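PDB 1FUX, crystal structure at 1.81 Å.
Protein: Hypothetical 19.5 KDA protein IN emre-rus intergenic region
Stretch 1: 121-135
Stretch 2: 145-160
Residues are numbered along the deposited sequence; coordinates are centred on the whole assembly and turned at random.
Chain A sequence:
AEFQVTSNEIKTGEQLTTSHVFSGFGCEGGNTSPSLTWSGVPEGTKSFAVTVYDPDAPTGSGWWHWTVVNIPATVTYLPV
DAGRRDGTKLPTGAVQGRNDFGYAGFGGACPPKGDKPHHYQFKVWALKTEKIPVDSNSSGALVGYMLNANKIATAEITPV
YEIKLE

Stretch 1, residues 121-135: QFKVWALKTEKIPVD
Stretch 2 (145-160) YMLNANKIATAEITPV

Strand 121-127 runs antiparallel to a strand that includes A153 to I157, their axes 4.6 Å apart at closest and their directions 157° apart. F122 pairs with I157, V124 with A155 and A126 with A153 at hydrogen-bonded sites (CA-CA 5.2-5.4 Å); K123-E156 and W125-T154 alternate as non-hydrogen-bonded pairs. The ladder includes F122 N to I157 O (2.9 Å), I157 N to F122 O (2.8 Å), V124 N to A155 O (2.8 Å) and A126 N to A153 O (3.0 Å). A beta bulge then shifts the register by one: A126 O takes I152 N at 2.8 Å and A153 N only weakly at 3.5 Å, L127 pairs with K151, and K128 N reaches N150 O at 2.9 Å.

W125, the most covered residue (phi/psi -117/133, chi1 m, chi2 62°), shares a sheet face with K123, T154 and E156. Its broad indole links sheet to helix: L147 CB lies 3.6 Å from the six-membered-ring centroid, 17° off the normal, a CH-pi contact, while N148 OD1 meets the ring edge, 3.5 Å from W125 CZ3.

L147 (helical, -70/-43; chi1 m, chi2 t) points toward the first stretch. Its branched end suits a greasy pocket, with L147 CD2 3.6 Å from L127 CD1 and 3.9 Å from I132 CD1. The long, flexible selenomethionine M146 (m, t, m) extends this apolar patch: its CE lies 3.6 Å from V134 CG1.

N150 (-117/5, chi1 m) suits this place because its amide NH2 can donate: N150 ND2 gives a hydrogen bond to M146 O at 2.6 Å. N150 OD1 sits 2.4 Å from T129 OG1. On the W125 face, extended K123 (all t) meets oppositely charged E156 through water 1, whose O accepts from K123 NZ and donates to E156 OE2, each 2.8 Å away.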

ATOM      1  N   GLN A 121      -1.677 -12.993   6.231  1.00 13.44           N
ATOM      2  CA  GLN A 121      -1.501 -13.993   5.166  1.00 15.45           C
ATOM      3  C   GLN A 121      -0.045 -14.073   4.770  1.00 14.67           C
ATOM      4  O   GLN A 121       0.542 -13.162   4.165  1.00 12.44           O
ATOM      5  CB  GLN A 121      -2.364 -13.670   3.938  1.00 19.45           C
ATOM      6  CG  GLN A 121      -3.795 -13.280   4.197  1.00 25.86           C
ATOM      7  CD  GLN A 121      -4.672 -12.574   3.210  1.00 29.34           C
ATOM      8  OE1 GLN A 121      -5.915 -12.769   3.182  1.00 34.21           O
ATOM      9  NE2 GLN A 121      -4.256 -11.694   2.319  1.00 30.07           N
ATOM     10  N   PHE A 122       0.578 -15.218   5.100  1.00 13.66           N
ATOM     11  CA  PHE A 122       1.965 -15.508   4.740  1.00 12.27           C
ATOM     12  C   PHE A 122       1.825 -16.381   3.492  1.00 15.37           C
ATOM     13  O   PHE A 122       1.364 -17.528   3.584  1.00 16.48           O
ATOM     14  CB  PHE A 122       2.734 -16.291   5.815  1.00 14.23           C
ATOM     15  CG  PHE A 122       3.157 -15.459   6.998  1.00 12.87           C
ATOM     16  CD1 PHE A 122       2.223 -14.971   7.917  1.00 14.70           C
ATOM     17  CD2 PHE A 122       4.500 -15.192   7.153  1.00 14.84           C
ATOM     18  CE1 PHE A 122       2.675 -14.193   8.986  1.00 14.64           C
ATOM     19  CE2 PHE A 122       4.956 -14.415   8.215  1.00 12.46           C
ATOM     20  CZ  PHE A 122       4.017 -13.950   9.128  1.00 13.28           C
ATOM     21  N   LYS A 123       2.260 -15.851   2.362  1.00 15.37           N
ATOM     22  CA  LYS A 123       2.033 -16.529   1.099  1.00 17.08           C
ATOM     23  C   LYS A 123       3.282 -16.723   0.273  1.00 16.19           C
ATOM     24  O   LYS A 123       4.117 -15.842   0.081  1.00 15.56           O
ATOM     25  CB  LYS A 123       1.040 -15.601   0.341  1.00 15.74           C
ATOM     26  CG  LYS A 123       0.641 -16.035  -1.083  1.00 20.38           C
ATOM     27  CD  LYS A 123      -0.683 -15.271  -1.312  1.00 22.29           C
ATOM     28  CE  LYS A 123      -1.165 -15.283  -2.742  1.00 27.37           C
ATOM     29  NZ  LYS A 123      -2.305 -14.301  -2.889  1.00 27.08           N
ATOM     30  N   VAL A 124       3.496 -17.980  -0.209  1.00 14.47           N
ATOM     31  CA  VAL A 124       4.608 -18.229  -1.084  1.00 14.39           C
ATOM     32  C   VAL A 124       4.106 -18.355  -2.522  1.00 14.61           C
ATOM     33  O   VAL A 124       3.069 -18.987  -2.752  1.00 16.36           O
ATOM     34  CB  VAL A 124       5.321 -19.582  -0.705  1.00 17.42           C
ATOM     35  CG1 VAL A 124       6.568 -19.637  -1.565  1.00 16.29           C
ATOM     36  CG2 VAL A 124       5.627 -19.533   0.785  1.00 18.84           C
ATOM     37  N   TRP A 125       4.792 -17.796  -3.475  1.00 15.20           N
ATOM     38  CA  TRP A 125       4.482 -17.747  -4.876  1.00 17.55           C
ATOM     39  C   TRP A 125       5.520 -18.476  -5.731  1.00 16.97           C
ATOM     40  O   TRP A 125       6.709 -18.206  -5.582  1.00 20.23           O
ATOM     41  CB  TRP A 125       4.482 -16.310  -5.446  1.00 17.49           C
ATOM     42  CG  TRP A 125       3.661 -15.339  -4.653  1.00 19.03           C
ATOM     43  CD1 TRP A 125       3.858 -14.955  -3.350  1.00 17.21           C
ATOM     44  CD2 TRP A 125       2.540 -14.567  -5.123  1.00 18.49           C
ATOM     45  NE1 TRP A 125       2.902 -14.035  -2.949  1.00 16.36           N
ATOM     46  CE2 TRP A 125       2.120 -13.752  -4.044  1.00 18.86           C
ATOM     47  CE3 TRP A 125       1.895 -14.497  -6.361  1.00 17.93           C
ATOM     48  CZ2 TRP A 125       1.051 -12.872  -4.186  1.00 20.29           C
ATOM     49  CZ3 TRP A 125       0.821 -13.633  -6.480  1.00 19.56           C
ATOM     50  CH2 TRP A 125       0.434 -12.836  -5.411  1.00 19.73           C
ATOM     51  N   ALA A 126       5.039 -19.302  -6.641  1.00 17.84           N
ATOM     52  CA  ALA A 126       5.847 -19.989  -7.638  1.00 19.35           C
ATOM     53  C   ALA A 126       5.658 -19.176  -8.924  1.00 21.06           C
ATOM     54  O   ALA A 126       4.509 -19.034  -9.386  1.00 21.24           O
ATOM     55  CB  ALA A 126       5.431 -21.415  -7.942  1.00 19.98           C
ATOM     56  N   LEU A 127       6.714 -18.596  -9.443  1.00 19.63           N
ATOM     57  CA  LEU A 127       6.556 -17.736 -10.606  1.00 23.54           C
ATOM     58  C   LEU A 127       7.192 -18.303 -11.874  1.00 27.14           C
ATOM     59  O   LEU A 127       8.242 -18.968 -11.845  1.00 26.06           O
ATOM     60  CB  LEU A 127       7.190 -16.389 -10.289  1.00 22.18           C
ATOM     61  CG  LEU A 127       6.759 -15.766  -8.944  1.00 23.60           C
ATOM     62  CD1 LEU A 127       7.715 -14.647  -8.577  1.00 23.02           C
ATOM     63  CD2 LEU A 127       5.313 -15.323  -8.989  1.00 22.31           C
ATOM     64  N   LYS A 128       6.600 -17.883 -13.005  1.00 26.87           N
ATOM     65  CA  LYS A 128       7.076 -18.293 -14.315  1.00 30.36           C
ATOM     66  C   LYS A 128       8.215 -17.463 -14.862  1.00 32.49           C
ATOM     67  O   LYS A 128       8.600 -17.660 -16.028  1.00 34.67           O
ATOM     68  CB  LYS A 128       5.914 -18.244 -15.330  1.00 31.35           C
ATOM     69  CG  LYS A 128       5.525 -16.837 -15.780  1.00 32.83           C
ATOM     70  CD  LYS A 128       4.272 -16.928 -16.650  1.00 35.32           C
ATOM     71  CE  LYS A 128       3.541 -15.600 -16.758  1.00 37.22           C
ATOM     72  NZ  LYS A 128       2.084 -15.814 -17.030  1.00 40.13           N
ATOM     73  N   THR A 129       8.823 -16.563 -14.110  1.00 30.89           N
ATOM     74  CA  THR A 129       9.927 -15.755 -14.550  1.00 30.53           C
ATOM     75  C   THR A 129      11.107 -15.852 -13.565  1.00 30.03           C
ATOM     76  O   THR A 129      10.836 -16.051 -12.386  1.00 27.23           O
ATOM     77  CB  THR A 129       9.603 -14.247 -14.574  1.00 32.93           C
ATOM     78  OG1 THR A 129       8.225 -14.106 -14.921  1.00 35.94           O
ATOM     79  CG2 THR A 129      10.538 -13.582 -15.556  1.00 31.56           C
ATOM     80  N   GLU A 130      12.322 -15.753 -14.067  1.00 29.16           N
ATOM     81  CA  GLU A 130      13.480 -15.818 -13.186  1.00 32.34           C
ATOM     82  C   GLU A 130      13.685 -14.548 -12.373  1.00 30.04           C
ATOM     83  O   GLU A 130      14.173 -14.637 -11.245  1.00 30.21           O
ATOM     84  CB  GLU A 130      14.758 -16.108 -13.978  1.00 34.67           C
ATOM     85  CG  GLU A 130      16.045 -15.765 -13.253  1.00 40.08           C
ATOM     86  CD  GLU A 130      17.297 -15.902 -14.098  1.00 42.37           C
ATOM     87  OE1 GLU A 130      17.663 -17.072 -14.385  1.00 44.04           O
ATOM     88  OE2 GLU A 130      17.881 -14.857 -14.455  1.00 43.22           O
ATOM     89  N   LYS A 131      13.511 -13.374 -12.946  1.00 30.47           N
ATOM     90  CA  LYS A 131      13.779 -12.128 -12.250  1.00 29.98           C
ATOM     91  C   LYS A 131      12.684 -11.093 -12.518  1.00 30.76           C
ATOM     92  O   LYS A 131      12.340 -10.932 -13.687  1.00 28.84           O
ATOM     93  CB  LYS A 131      15.063 -11.444 -12.708  1.00 32.97           C
ATOM     94  CG  LYS A 131      16.400 -11.955 -12.229  1.00 34.79           C
ATOM     95  CD  LYS A 131      16.701 -11.715 -10.766  1.00 37.12           C
ATOM     96  CE  LYS A 131      18.024 -12.401 -10.413  1.00 38.59           C
ATOM     97  NZ  LYS A 131      18.672 -11.827  -9.211  1.00 40.00           N
ATOM     98  N   ILE A 132      12.262 -10.414 -11.467  1.00 26.85           N
ATOM     99  CA  ILE A 132      11.292  -9.324 -11.657  1.00 25.47           C
ATOM    100  C   ILE A 132      12.013  -8.086 -11.142  1.00 23.60           C
ATOM    101  O   ILE A 132      12.861  -8.252 -10.264  1.00 24.37           O
ATOM    102  CB  ILE A 132       9.925  -9.558 -11.025  1.00 24.40           C
ATOM    103  CG1 ILE A 132       9.916 -10.047  -9.564  1.00 22.07           C
ATOM    104  CG2 ILE A 132       9.118 -10.539 -11.885  1.00 23.27           C
ATOM    105  CD1 ILE A 132       8.635  -9.505  -8.891  1.00 23.32           C
ATOM    106  N   PRO A 133      11.896  -6.942 -11.793  1.00 23.78           N
ATOM    107  CA  PRO A 133      12.626  -5.756 -11.448  1.00 24.05           C
ATOM    108  C   PRO A 133      12.153  -5.130 -10.140  1.00 22.11           C
ATOM    109  O   PRO A 133      11.364  -4.203 -10.193  1.00 24.01           O
ATOM    110  CB  PRO A 133      12.413  -4.799 -12.614  1.00 23.65           C
ATOM    111  CG  PRO A 133      11.090  -5.221 -13.163  1.00 26.05           C
ATOM    112  CD  PRO A 133      11.021  -6.717 -12.986  1.00 24.18           C
ATOM    113  N   VAL A 134      12.543  -5.662  -8.998  1.00 21.05           N
ATOM    114  CA  VAL A 134      12.139  -5.054  -7.737  1.00 20.72           C
ATOM    115  C   VAL A 134      13.406  -4.606  -7.010  1.00 21.24           C
ATOM    116  O   VAL A 134      14.503  -5.146  -7.204  1.00 20.10           O
ATOM    117  CB  VAL A 134      11.148  -5.779  -6.850  1.00 22.55           C
ATOM    118  CG1 VAL A 134      10.506  -6.998  -7.471  1.00 23.94           C
ATOM    119  CG2 VAL A 134      11.517  -5.986  -5.396  1.00 21.65           C
ATOM    120  N   ASP A 135      13.220  -3.521  -6.263  1.00 19.05           N
ATOM    121  CA  ASP A 135      14.339  -3.025  -5.470  1.00 18.69           C
ATOM    122  C   ASP A 135      13.805  -2.604  -4.115  1.00 17.09           C
ATOM    123  O   ASP A 135      12.604  -2.771  -3.815  1.00 14.96           O
ATOM    124  CB  ASP A 135      15.138  -1.989  -6.223  1.00 19.53           C
ATOM    125  CG  ASP A 135      14.376  -0.744  -6.617  1.00 23.04           C
ATOM    126  OD1 ASP A 135      13.398  -0.340  -5.951  1.00 20.03           O
ATOM    127  OD2 ASP A 135      14.831  -0.148  -7.638  1.00 22.49           O
ATOM    128  N   TYR A 145       1.684  -6.344  -8.154  1.00 21.40           N
ATOM    129  CA  TYR A 145       1.322  -6.256  -9.555  1.00 24.92           C
ATOM    130  C   TYR A 145       2.137  -7.302 -10.306  1.00 26.30           C
ATOM    131  O   TYR A 145       1.548  -8.146 -10.989  1.00 27.08           O
ATOM    132  CB  TYR A 145       1.644  -4.851 -10.096  1.00 28.47           C
ATOM    133  CG  TYR A 145       1.111  -4.710 -11.515  1.00 33.06           C
ATOM    134  CD1 TYR A 145      -0.210  -4.350 -11.721  1.00 36.40           C
ATOM    135  CD2 TYR A 145       1.913  -4.942 -12.617  1.00 35.07           C
ATOM    136  CE1 TYR A 145      -0.717  -4.227 -13.010  1.00 37.57           C
ATOM    137  CE2 TYR A 145       1.418  -4.813 -13.906  1.00 36.89           C
ATOM    138  CZ  TYR A 145       0.099  -4.463 -14.086  1.00 38.31           C
ATOM    139  OH  TYR A 145      -0.400  -4.321 -15.367  1.00 41.78           O
HETATM  140  N   MSE A 146       3.462  -7.264 -10.104  1.00 26.89           N
HETATM  141  CA  MSE A 146       4.327  -8.203 -10.794  1.00 27.70           C
HETATM  142  C   MSE A 146       4.163  -9.656 -10.406  1.00 24.21           C
HETATM  143  O   MSE A 146       4.443 -10.467 -11.320  1.00 23.50           O
HETATM  144  CB  MSE A 146       5.806  -7.817 -10.658  1.00 33.34           C
HETATM  145  CG  MSE A 146       6.094  -6.476 -11.305  1.00 40.19           C
HETATM  146 SE   MSE A 146       7.839  -5.817 -10.936  1.00 51.12          SE
HETATM  147  CE  MSE A 146       7.708  -5.592  -9.183  1.00 47.59           C
ATOM    148  N   LEU A 147       3.857  -9.993  -9.169  1.00 19.57           N
ATOM    149  CA  LEU A 147       3.666 -11.394  -8.803  1.00 18.83           C
ATOM    150  C   LEU A 147       2.391 -11.947  -9.420  1.00 22.14           C
ATOM    151  O   LEU A 147       2.320 -13.079  -9.940  1.00 19.59           O
ATOM    152  CB  LEU A 147       3.577 -11.544  -7.271  1.00 19.19           C
ATOM    153  CG  LEU A 147       4.857 -11.075  -6.532  1.00 16.30           C
ATOM    154  CD1 LEU A 147       4.749 -11.303  -5.029  1.00 16.65           C
ATOM    155  CD2 LEU A 147       6.049 -11.835  -7.076  1.00 19.27           C
ATOM    156  N   ASN A 148       1.303 -11.144  -9.361  1.00 22.19           N
ATOM    157  CA  ASN A 148       0.063 -11.691  -9.945  1.00 24.84           C
ATOM    158  C   ASN A 148       0.230 -11.925 -11.439  1.00 26.58           C
ATOM    159  O   ASN A 148      -0.404 -12.862 -11.924  1.00 27.84           O
ATOM    160  CB  ASN A 148      -1.158 -10.832  -9.700  1.00 27.22           C
ATOM    161  CG  ASN A 148      -1.747 -11.039  -8.333  1.00 27.88           C
ATOM    162  OD1 ASN A 148      -2.055 -12.119  -7.802  1.00 29.83           O
ATOM    163  ND2 ASN A 148      -1.960  -9.891  -7.710  1.00 30.10           N
ATOM    164  N   ALA A 149       0.979 -11.138 -12.168  1.00 28.54           N
ATOM    165  CA  ALA A 149       1.250 -11.289 -13.586  1.00 29.58           C
ATOM    166  C   ALA A 149       2.152 -12.476 -13.914  1.00 29.76           C
ATOM    167  O   ALA A 149       2.233 -12.945 -15.055  1.00 29.52           O
ATOM    168  CB  ALA A 149       1.960 -10.024 -14.099  1.00 30.57           C
ATOM    169  N   ASN A 150       2.919 -12.951 -12.934  1.00 27.12           N
ATOM    170  CA  ASN A 150       3.859 -14.063 -13.177  1.00 25.88           C
ATOM    171  C   ASN A 150       3.525 -15.291 -12.373  1.00 25.02           C
ATOM    172  O   ASN A 150       4.267 -16.298 -12.387  1.00 27.17           O
ATOM    173  CB  ASN A 150       5.269 -13.546 -12.867  1.00 25.13           C
ATOM    174  CG  ASN A 150       5.703 -12.490 -13.859  1.00 26.49           C
ATOM    175  OD1 ASN A 150       6.142 -12.819 -14.961  1.00 28.55           O
ATOM    176  ND2 ASN A 150       5.593 -11.210 -13.561  1.00 25.90           N
ATOM    177  N   LYS A 151       2.430 -15.305 -11.648  1.00 23.47           N
ATOM    178  CA  LYS A 151       2.013 -16.430 -10.834  1.00 25.43           C
ATOM    179  C   LYS A 151       1.757 -17.749 -11.586  1.00 26.30           C
ATOM    180  O   LYS A 151       1.022 -17.742 -12.573  1.00 25.42           O
ATOM    181  CB  LYS A 151       0.692 -16.110 -10.138  1.00 26.39           C
ATOM    182  CG  LYS A 151       0.314 -17.025  -8.996  1.00 30.62           C
ATOM    183  CD  LYS A 151      -1.104 -16.676  -8.498  1.00 34.79           C
ATOM    184  CE  LYS A 151      -1.803 -17.916  -7.954  1.00 35.97           C
ATOM    185  NZ  LYS A 151      -2.914 -17.625  -6.990  1.00 36.84           N
ATOM    186  N   ILE A 152       2.279 -18.849 -11.056  1.00 22.89           N
ATOM    187  CA  ILE A 152       1.946 -20.192 -11.517  1.00 23.85           C
ATOM    188  C   ILE A 152       1.018 -20.744 -10.447  1.00 22.43           C
ATOM    189  O   ILE A 152      -0.079 -21.224 -10.687  1.00 21.99           O
ATOM    190  CB  ILE A 152       3.170 -21.120 -11.683  1.00 23.20           C
ATOM    191  CG1 ILE A 152       4.134 -20.538 -12.681  1.00 23.90           C
ATOM    192  CG2 ILE A 152       2.714 -22.530 -12.064  1.00 23.51           C
ATOM    193  CD1 ILE A 152       5.245 -21.451 -13.178  1.00 23.51           C
ATOM    194  N   ALA A 153       1.474 -20.693  -9.174  1.00 21.66           N
ATOM    195  CA  ALA A 153       0.710 -21.197  -8.064  1.00 19.25           C
ATOM    196  C   ALA A 153       1.058 -20.507  -6.746  1.00 18.45           C
ATOM    197  O   ALA A 153       2.122 -19.869  -6.680  1.00 17.24           O
ATOM    198  CB  ALA A 153       0.978 -22.699  -7.858  1.00 21.86           C
ATOM    199  N   THR A 154       0.211 -20.592  -5.732  1.00 18.07           N
ATOM    200  CA  THR A 154       0.550 -20.005  -4.437  1.00 19.11           C
ATOM    201  C   THR A 154       0.091 -20.940  -3.327  1.00 18.97           C
ATOM    202  O   THR A 154      -0.825 -21.794  -3.429  1.00 17.88           O
ATOM    203  CB  THR A 154      -0.004 -18.571  -4.199  1.00 20.99           C
ATOM    204  OG1 THR A 154      -1.427 -18.656  -4.087  1.00 21.96           O
ATOM    205  CG2 THR A 154       0.393 -17.594  -5.302  1.00 21.25           C
ATOM    206  N   ALA A 155       0.748 -20.832  -2.152  1.00 16.06           N
ATOM    207  CA  ALA A 155       0.351 -21.545  -0.976  1.00 18.13           C
ATOM    208  C   ALA A 155       0.473 -20.570   0.217  1.00 18.30           C
ATOM    209  O   ALA A 155       1.407 -19.762   0.199  1.00 20.91           O
ATOM    210  CB  ALA A 155       1.235 -22.755  -0.674  1.00 18.23           C
ATOM    211  N   GLU A 156      -0.371 -20.710   1.191  1.00 20.65           N
ATOM    212  CA  GLU A 156      -0.278 -19.734   2.289  1.00 22.35           C
ATOM    213  C   GLU A 156      -0.625 -20.292   3.643  1.00 21.54           C
ATOM    214  O   GLU A 156      -1.265 -21.342   3.821  1.00 20.89           O
ATOM    215  CB  GLU A 156      -1.189 -18.556   1.868  1.00 25.25           C
ATOM    216  CG  GLU A 156      -2.655 -18.860   1.976  1.00 30.21           C
ATOM    217  CD  GLU A 156      -3.560 -17.909   1.217  1.00 34.07           C
ATOM    218  OE1 GLU A 156      -4.246 -17.076   1.840  1.00 34.15           O
ATOM    219  OE2 GLU A 156      -3.598 -18.016  -0.031  1.00 37.22           O
ATOM    220  N   ILE A 157      -0.073 -19.646   4.679  1.00 17.62           N
ATOM    221  CA  ILE A 157      -0.396 -19.923   6.067  1.00 15.99           C
ATOM    222  C   ILE A 157      -0.966 -18.639   6.678  1.00 16.74           C
ATOM    223  O   ILE A 157      -0.368 -17.601   6.418  1.00 17.18           O
ATOM    224  CB  ILE A 157       0.825 -20.301   6.945  1.00 15.54           C
ATOM    225  CG1 ILE A 157       1.540 -21.429   6.175  1.00 17.01           C
ATOM    226  CG2 ILE A 157       0.364 -20.744   8.320  1.00 15.35           C
ATOM    227  CD1 ILE A 157       2.991 -21.600   6.568  1.00 19.90           C
ATOM    228  N   THR A 158      -2.021 -18.722   7.452  1.00 18.52           N
ATOM    229  CA  THR A 158      -2.656 -17.524   7.999  1.00 18.14           C
ATOM    230  C   THR A 158      -2.848 -17.511   9.503  1.00 17.19           C
ATOM    231  O   THR A 158      -3.960 -17.674  10.053  1.00 17.10           O
ATOM    232  CB  THR A 158      -4.046 -17.362   7.305  1.00 20.29           C
ATOM    233  OG1 THR A 158      -3.925 -17.460   5.882  1.00 20.49           O
ATOM    234  CG2 THR A 158      -4.678 -16.006   7.587  1.00 19.66           C
ATOM    235  N   PRO A 159      -1.783 -17.165  10.239  1.00 16.45           N
ATOM    236  CA  PRO A 159      -1.832 -16.982  11.667  1.00 16.65           C
ATOM    237  C   PRO A 159      -2.602 -15.708  11.997  1.00 18.61           C
ATOM    238  O   PRO A 159      -2.955 -14.920  11.102  1.00 17.50           O
ATOM    239  CB  PRO A 159      -0.364 -16.837  12.106  1.00 16.71           C
ATOM    240  CG  PRO A 159       0.368 -16.391  10.871  1.00 17.86           C
ATOM    241  CD  PRO A 159      -0.416 -16.967   9.714  1.00 15.98           C
ATOM    242  N   VAL A 160      -2.919 -15.563  13.283  1.00 17.84           N
ATOM    243  CA  VAL A 160      -3.717 -14.415  13.728  1.00 18.88           C
ATOM    244  C   VAL A 160      -2.963 -13.707  14.852  1.00 18.10           C
ATOM    245  O   VAL A 160      -2.007 -14.272  15.386  1.00 17.99           O
ATOM    246  CB  VAL A 160      -5.120 -14.805  14.225  1.00 19.71           C
ATOM    247  CG1 VAL A 160      -5.960 -15.426  13.101  1.00 20.79           C
ATOM    248  CG2 VAL A 160      -5.092 -15.817  15.368  1.00 21.13           C
TER
HETATM  249  O   HOH W   1      -4.354 -15.912  -1.750  1.00 40.50           O
HETATM  250  O   HOH W   2      -2.722 -14.941  -5.712  1.00 54.45           O